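PDB 3GO9: insulinase family protease from Yersinia pestis, which is a predicted protease of the insulinase (M16) family, of unproven activity, and binds several zinc ions in the crystal. Local coordinates for residues L142-Q147 with V194-L199; S270-T275 with T440-Q445. All coordinates share one frame; numbering follows the deposited sequence.

Contact 1 of 2, residues L142-Q147 with V194-L199; sequences LAVSEQ and VDVEKL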
loop_
_atom_site.group_PDB
_atom_site.type_symbol
_atom_site.label_atom_id
_atom_site.label_comp_id
_atom_site.label_asym_id
_atom_site.label_seq_id
_atom_site.Cartn_x
_atom_site.Cartn_y
_atom_site.Cartn_z
ATOM N N LEU A 142 -16.704 -16.583 -14.998
ATOM C CA LEU A 142 -15.310 -17.085 -15.118
ATOM C C LEU A 142 -15.301 -18.487 -15.737
ATOM O O LEU A 142 -16.149 -19.315 -15.407
ATOM C CB LEU A 142 -14.636 -17.091 -13.744
ATOM C CG LEU A 142 -13.162 -17.486 -13.734
ATOM C CD1 LEU A 142 -12.350 -16.423 -14.440
ATOM C CD2 LEU A 142 -12.638 -17.699 -12.272
ATOM N N ALA A 143 -14.363 -18.730 -16.659
ATOM C CA ALA A 143 -14.295 -19.972 -17.400
ATOM C C ALA A 143 -13.557 -21.012 -16.566
ATOM O O ALA A 143 -12.352 -21.117 -16.617
ATOM C CB ALA A 143 -13.604 -19.750 -18.801
ATOM N N VAL A 144 -14.295 -21.740 -15.742
ATOM C CA VAL A 144 -13.709 -22.693 -14.819
ATOM C C VAL A 144 -14.122 -24.079 -15.327
ATOM O O VAL A 144 -15.270 -24.478 -15.223
ATOM C CB VAL A 144 -14.225 -22.474 -13.371
ATOM C CG1 VAL A 144 -13.500 -23.446 -12.404
ATOM C CG2 VAL A 144 -14.034 -21.008 -12.933
ATOM N N SER A 145 -13.190 -24.768 -15.941
ATOM C CA SER A 145 -13.456 -26.086 -16.465
ATOM C C SER A 145 -12.235 -26.933 -16.353
ATOM O O SER A 145 -11.145 -26.433 -16.070
ATOM C CB SER A 145 -13.864 -25.974 -17.934
ATOM O OG SER A 145 -12.762 -25.555 -18.728
ATOM N N GLU A 146 -12.372 -28.248 -16.594
ATOM C CA GLU A 146 -11.187 -29.111 -16.592
ATOM C C GLU A 146 -10.168 -28.604 -17.602
ATOM O O GLU A 146 -8.960 -28.605 -17.360
ATOM C CB GLU A 146 -11.580 -30.554 -16.932
ATOM C CG GLU A 146 -12.483 -31.231 -15.916
ATOM C CD GLU A 146 -11.768 -31.802 -14.675
ATOM O OE1 GLU A 146 -12.505 -32.366 -13.824
ATOM O OE2 GLU A 146 -10.508 -31.700 -14.524
ATOM N N GLN A 147 -10.670 -28.127 -18.727
ATOM C CA GLN A 147 -9.829 -27.634 -19.817
ATOM C C GLN A 147 -9.041 -26.377 -19.425
ATOM O O GLN A 147 -7.837 -26.299 -19.658
ATOM C CB GLN A 147 -10.669 -27.363 -21.069
ATOM C CG GLN A 147 -11.253 -28.610 -21.722
ATOM C CD GLN A 147 -12.289 -29.324 -20.833
ATOM O OE1 GLN A 147 -13.167 -28.678 -20.223
ATOM N NE2 GLN A 147 -12.170 -30.660 -20.740
ATOM N N VAL A 194 -7.028 -31.175 -9.185
ATOM C CA VAL A 194 -7.955 -30.139 -8.703
ATOM C C VAL A 194 -9.359 -30.655 -8.861
ATOM O O VAL A 194 -9.732 -31.168 -9.931
ATOM C CB VAL A 194 -7.802 -28.842 -9.525
ATOM C CG1 VAL A 194 -8.878 -27.784 -9.104
ATOM C CG2 VAL A 194 -6.391 -28.281 -9.359
ATOM N N ASP A 195 -10.154 -30.481 -7.807
ATOM C CA ASP A 195 -11.557 -30.746 -7.848
ATOM C C ASP A 195 -12.196 -29.513 -8.462
ATOM O O ASP A 195 -12.368 -28.496 -7.768
ATOM C CB ASP A 195 -12.040 -30.962 -6.419
ATOM C CG ASP A 195 -13.505 -31.291 -6.348
ATOM O OD1 ASP A 195 -13.880 -31.914 -5.345
ATOM O OD2 ASP A 195 -14.273 -30.938 -7.252
ATOM N N VAL A 196 -12.413 -29.572 -9.782
ATOM C CA VAL A 196 -12.867 -28.405 -10.538
ATOM C C VAL A 196 -14.252 -27.969 -10.023
ATOM O O VAL A 196 -14.553 -26.771 -9.947
ATOM C CB VAL A 196 -12.822 -28.660 -12.075
ATOM C CG1 VAL A 196 -13.503 -27.579 -12.827
ATOM C CG2 VAL A 196 -11.338 -28.853 -12.554
ATOM N N GLU A 197 -15.072 -28.936 -9.588
ATOM C CA GLU A 197 -16.391 -28.582 -9.066
ATOM C C GLU A 197 -16.271 -27.740 -7.783
ATOM O O GLU A 197 -17.001 -26.753 -7.617
ATOM C CB GLU A 197 -17.237 -29.835 -8.857
ATOM C CG GLU A 197 -17.537 -30.572 -10.200
ATOM C CD GLU A 197 -18.382 -29.747 -11.142
ATOM O OE1 GLU A 197 -19.259 -28.987 -10.659
ATOM O OE2 GLU A 197 -18.176 -29.862 -12.372
ATOM N N LYS A 198 -15.334 -28.085 -6.933
ATOM C CA LYS A 198 -15.126 -27.371 -5.679
ATOM C C LYS A 198 -14.560 -25.980 -5.976
ATOM O O LYS A 198 -14.876 -25.002 -5.293
ATOM C CB LYS A 198 -14.190 -28.088 -4.739
ATOM C CG LYS A 198 -14.201 -27.476 -3.348
ATOM C CD LYS A 198 -13.582 -28.369 -2.299
ATOM C CE LYS A 198 -14.654 -29.280 -1.653
ATOM N NZ LYS A 198 -14.160 -29.831 -0.361
ATOM N N LEU A 199 -13.704 -25.912 -6.973
ATOM C CA LEU A 199 -13.180 -24.603 -7.393
ATOM C C LEU A 199 -14.310 -23.677 -7.860
ATOM O O LEU A 199 -14.302 -22.486 -7.551
ATOM C CB LEU A 199 -12.101 -24.817 -8.438
ATOM C CG LEU A 199 -11.432 -23.573 -9.015
ATOM C CD1 LEU A 199 -10.720 -22.702 -7.976
ATOM C CD2 LEU A 199 -10.477 -23.930 -10.115
HETATM O O HOH W 1 -12.568 -32.175 -11.323
HETATM O O HOH W 2 -8.429 -32.025 -12.954
#

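Contact 2 of 2, residues S270-T275 with T440-Q445; sequences SLMWDT and TLVLMQ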
loop_
_atom_site.group_PDB
_atom_site.type_symbol
_atom_site.label_atom_id
_atom_site.label_comp_id
_atom_site.label_asym_id
_atom_site.label_seq_id
_atom_site.Cartn_x
_atom_site.Cartn_y
_atom_site.Cartn_z
ATOM N N SER A 270 17.740 -2.488 10.605
ATOM C CA SER A 270 16.554 -1.645 10.611
ATOM C C SER A 270 16.219 -1.307 12.068
ATOM O O SER A 270 16.234 -2.182 12.935
ATOM C CB SER A 270 15.387 -2.296 9.886
ATOM O OG SER A 270 15.728 -2.495 8.478
ATOM N N LEU A 271 16.004 -0.028 12.314
ATOM C CA LEU A 271 15.520 0.479 13.595
ATOM C C LEU A 271 14.047 0.716 13.336
ATOM O O LEU A 271 13.663 1.633 12.566
ATOM C CB LEU A 271 16.252 1.793 13.986
ATOM C CG LEU A 271 17.777 1.790 13.943
ATOM C CD1 LEU A 271 18.278 3.172 14.467
ATOM C CD2 LEU A 271 18.442 0.674 14.703
HETATM N N MSE A 272 13.188 -0.100 13.967
HETATM C CA MSE A 272 11.757 -0.159 13.615
HETATM C C MSE A 272 10.866 0.246 14.739
HETATM O O MSE A 272 11.141 -0.072 15.885
HETATM C CB MSE A 272 11.234 -1.582 13.325
HETATM C CG MSE A 272 12.156 -2.624 12.850
HETATM SE SE MSE A 272 11.213 -3.347 11.365
HETATM C CE MSE A 272 11.625 -1.728 10.419
ATOM N N TRP A 273 9.757 0.879 14.401
ATOM C CA TRP A 273 8.658 1.103 15.344
ATOM C C TRP A 273 7.348 0.632 14.687
ATOM O O TRP A 273 7.098 0.902 13.505
ATOM C CB TRP A 273 8.545 2.589 15.676
ATOM C CG TRP A 273 9.676 3.159 16.452
ATOM C CD1 TRP A 273 9.704 3.356 17.796
ATOM C CD2 TRP A 273 10.939 3.628 15.952
ATOM N NE1 TRP A 273 10.907 3.905 18.181
ATOM C CE2 TRP A 273 11.685 4.084 17.066
ATOM C CE3 TRP A 273 11.543 3.657 14.685
ATOM C CZ2 TRP A 273 12.987 4.601 16.946
ATOM C CZ3 TRP A 273 12.855 4.170 14.572
ATOM C CH2 TRP A 273 13.548 4.643 15.709
ATOM N N ASP A 274 6.496 -0.055 15.455
ATOM C CA ASP A 274 5.302 -0.666 14.951
ATOM C C ASP A 274 4.218 -0.321 15.977
ATOM O O ASP A 274 4.449 -0.464 17.183
ATOM C CB ASP A 274 5.521 -2.165 14.855
ATOM C CG ASP A 274 4.226 -2.947 14.957
ATOM O OD1 ASP A 274 3.533 -3.025 13.936
ATOM O OD2 ASP A 274 3.936 -3.475 16.047
ATOM N N THR A 275 3.131 0.262 15.523
ATOM C CA THR A 275 2.054 0.687 16.445
ATOM C C THR A 275 0.699 0.505 15.774
ATOM O O THR A 275 0.629 0.398 14.559
ATOM C CB THR A 275 2.198 2.176 16.816
ATOM O OG1 THR A 275 2.152 2.943 15.620
ATOM C CG2 THR A 275 3.494 2.438 17.545
ATOM N N THR A 440 13.022 -1.254 17.795
ATOM C CA THR A 440 13.232 -2.663 17.662
ATOM C C THR A 440 14.312 -2.865 16.628
ATOM O O THR A 440 14.171 -2.354 15.513
ATOM C CB THR A 440 11.960 -3.355 17.247
ATOM O OG1 THR A 440 10.983 -3.166 18.294
ATOM C CG2 THR A 440 12.178 -4.839 17.024
ATOM N N LEU A 441 15.363 -3.584 16.992
ATOM C CA LEU A 441 16.484 -3.823 16.080
ATOM C C LEU A 441 16.266 -5.060 15.254
ATOM O O LEU A 441 16.217 -6.180 15.784
ATOM C CB LEU A 441 17.815 -3.940 16.802
ATOM C CG LEU A 441 18.219 -2.819 17.730
ATOM C CD1 LEU A 441 19.612 -3.125 18.367
ATOM C CD2 LEU A 441 18.215 -1.507 16.987
ATOM N N VAL A 442 16.224 -4.881 13.940
ATOM C CA VAL A 442 16.041 -6.004 13.034
ATOM C C VAL A 442 17.233 -6.032 12.076
ATOM O O VAL A 442 17.352 -5.164 11.231
ATOM C CB VAL A 442 14.730 -5.888 12.280
ATOM C CG1 VAL A 442 14.658 -7.076 11.266
ATOM C CG2 VAL A 442 13.520 -5.852 13.239
ATOM N N LEU A 443 18.065 -7.042 12.198
ATOM C CA LEU A 443 19.302 -7.139 11.396
ATOM C C LEU A 443 19.090 -8.190 10.341
ATOM O O LEU A 443 18.927 -9.365 10.691
ATOM C CB LEU A 443 20.471 -7.565 12.248
ATOM C CG LEU A 443 21.803 -7.641 11.474
ATOM C CD1 LEU A 443 22.240 -6.304 10.899
ATOM C CD2 LEU A 443 22.850 -8.201 12.352
HETATM N N MSE A 444 19.189 -7.785 9.082
HETATM C CA MSE A 444 19.165 -8.769 7.993
HETATM C C MSE A 444 20.627 -9.033 7.634
HETATM O O MSE A 444 21.386 -8.089 7.475
HETATM C CB MSE A 444 18.449 -8.232 6.786
HETATM C CG MSE A 444 17.307 -7.341 7.094
HETATM SE SE MSE A 444 15.772 -8.344 7.750
HETATM C CE MSE A 444 15.315 -8.780 5.921
ATOM N N GLN A 445 21.017 -10.297 7.570
ATOM C CA GLN A 445 22.351 -10.673 7.086
ATOM C C GLN A 445 22.293 -11.471 5.780
ATOM O O GLN A 445 21.308 -12.179 5.526
ATOM C CB GLN A 445 23.045 -11.483 8.121
ATOM C CG GLN A 445 23.401 -10.637 9.322
ATOM C CD GLN A 445 24.171 -11.383 10.339
ATOM O OE1 GLN A 445 23.600 -11.831 11.339
ATOM N NE2 GLN A 445 25.471 -11.523 10.124
HETATM O O HOH W 3 10.012 -0.428 18.388
#

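Contact 1 of 2, residues L142-Q147 with V194-L199
Glu-146 and Val-196 stand nearest across the contact, 6.3 Å between their CA atoms, each in the first turn of its helix just after the N-cap residue. Val-196 fills the join with both branches. Its CG1, anti to the backbone N (chi1 170°), lies on the backbone of Ser-145, 3.8 Å from Ser-145 C; its CG2 meets the carboxylate of Glu-146, with OE2 at 3.6 Å. Further along helix 196-206, Val-144 CG1 touches Leu-199 CD2 at 3.8 Å. Helices 146-153 and 196-206 thus abut at their starts, and Val-196 and Leu-199 also reach Val-149, while Leu-199 extends to Phe-70 and Leu-74 of helix 70-80. Ser-145 OG caps a backbone N just past the segment, and Thr-148 OG1, at N3, accepts from Ser-145 N, as in a capping box; Asp-195 OD2 accepts from Lys-198 N at 3.1 Å, met 66° out of the carboxylate plane. Polar linkage runs through water: one molecule donates to Glu-146 OE1 (2.5 Å) and accepts from Val-196 N (3.0 Å). The carboxylate lies near this helix start, which would tend to stabilise its charge. A second water joins Glu-146 OE2 to Val-194 O, the latter bond weak.

Contact 2 of 2, residues S270-T275 with T440-Q445
Ser-270 pairs with Val-442 and Met-272 with Thr-440 as antiparallel hydrogen-bonded pairs, with the non-hydrogen-bonded pair Leu-271 and Leu-441 between them. Ser-270 N donates to Val-442 O at 2.8 Å and Val-442 N returns a bond to Ser-270 O, both nearly straight at 171°. The Met-272 and Thr-440 rungs are more bent, and the axes of the two short segments run at 134°, a marked twist.

Thr-440 can be followed outward. Its CB sits 3.6 Å from Met-272 O, beside the backbone bond from Thr-440 N to that same oxygen. OG1, placed next to the backbone N by chi1 -63°, stands 3.9 Å from Met-272 O and reaches it through a water: OG1 donates to the water at 2.9 Å, and the water donates to Met-272 O at 2.8 Å. CG2, the other branch, is anti to the backbone N; Leu-252 is a neighbour of this side chain. Thr-439 OG1 also bonds Met-272 O, so three partners grip this carbonyl.

On the same face, Met-272, a selenomethionine deposited in two conformers, lays CG 3.5 Å from Val-442 CG2 in the conformer described; that detail is provisional. Trp-171 of helix 170-175 touches both side chains. Ser-270 OG turns elsewhere, to ND1 of His-333, which binds zinc together with Asp-320, so the serine lies in the second shell of that site. Leu-271 and Leu-441 lie side by side on the reverse face.

Strand 440-446, reached after a long run of helices, is the second strand of the mixed five-stranded sheet, antiparallel to 267-276 and parallel to the edge strand 257-261, consistent with the second of the two related alpha/beta domains of M16 peptidases.

Contacts 1 and 2 follow one another along the chain and do not touch: their centres lie 43 Å apart and their nearest atoms about 33 Å. The chain between the segments of contact 1 nevertheless connects them, since it includes helix 170-175, whose Arg-175 forms a salt bridge with Asp-274. Each has its own zinc ion nearby, bound by other residues: about 10 Å from the side chain of Glu-146, and about 6 Å from that of Met-272. Contact 1 also rests on helix 70-80, which carries His-72, a zinc ligand with Asp-158 and Ile-160. The HxxEH motif of active M16 enzymes appears degenerate there, reading HLLPR, so this site is not a proven catalytic centre.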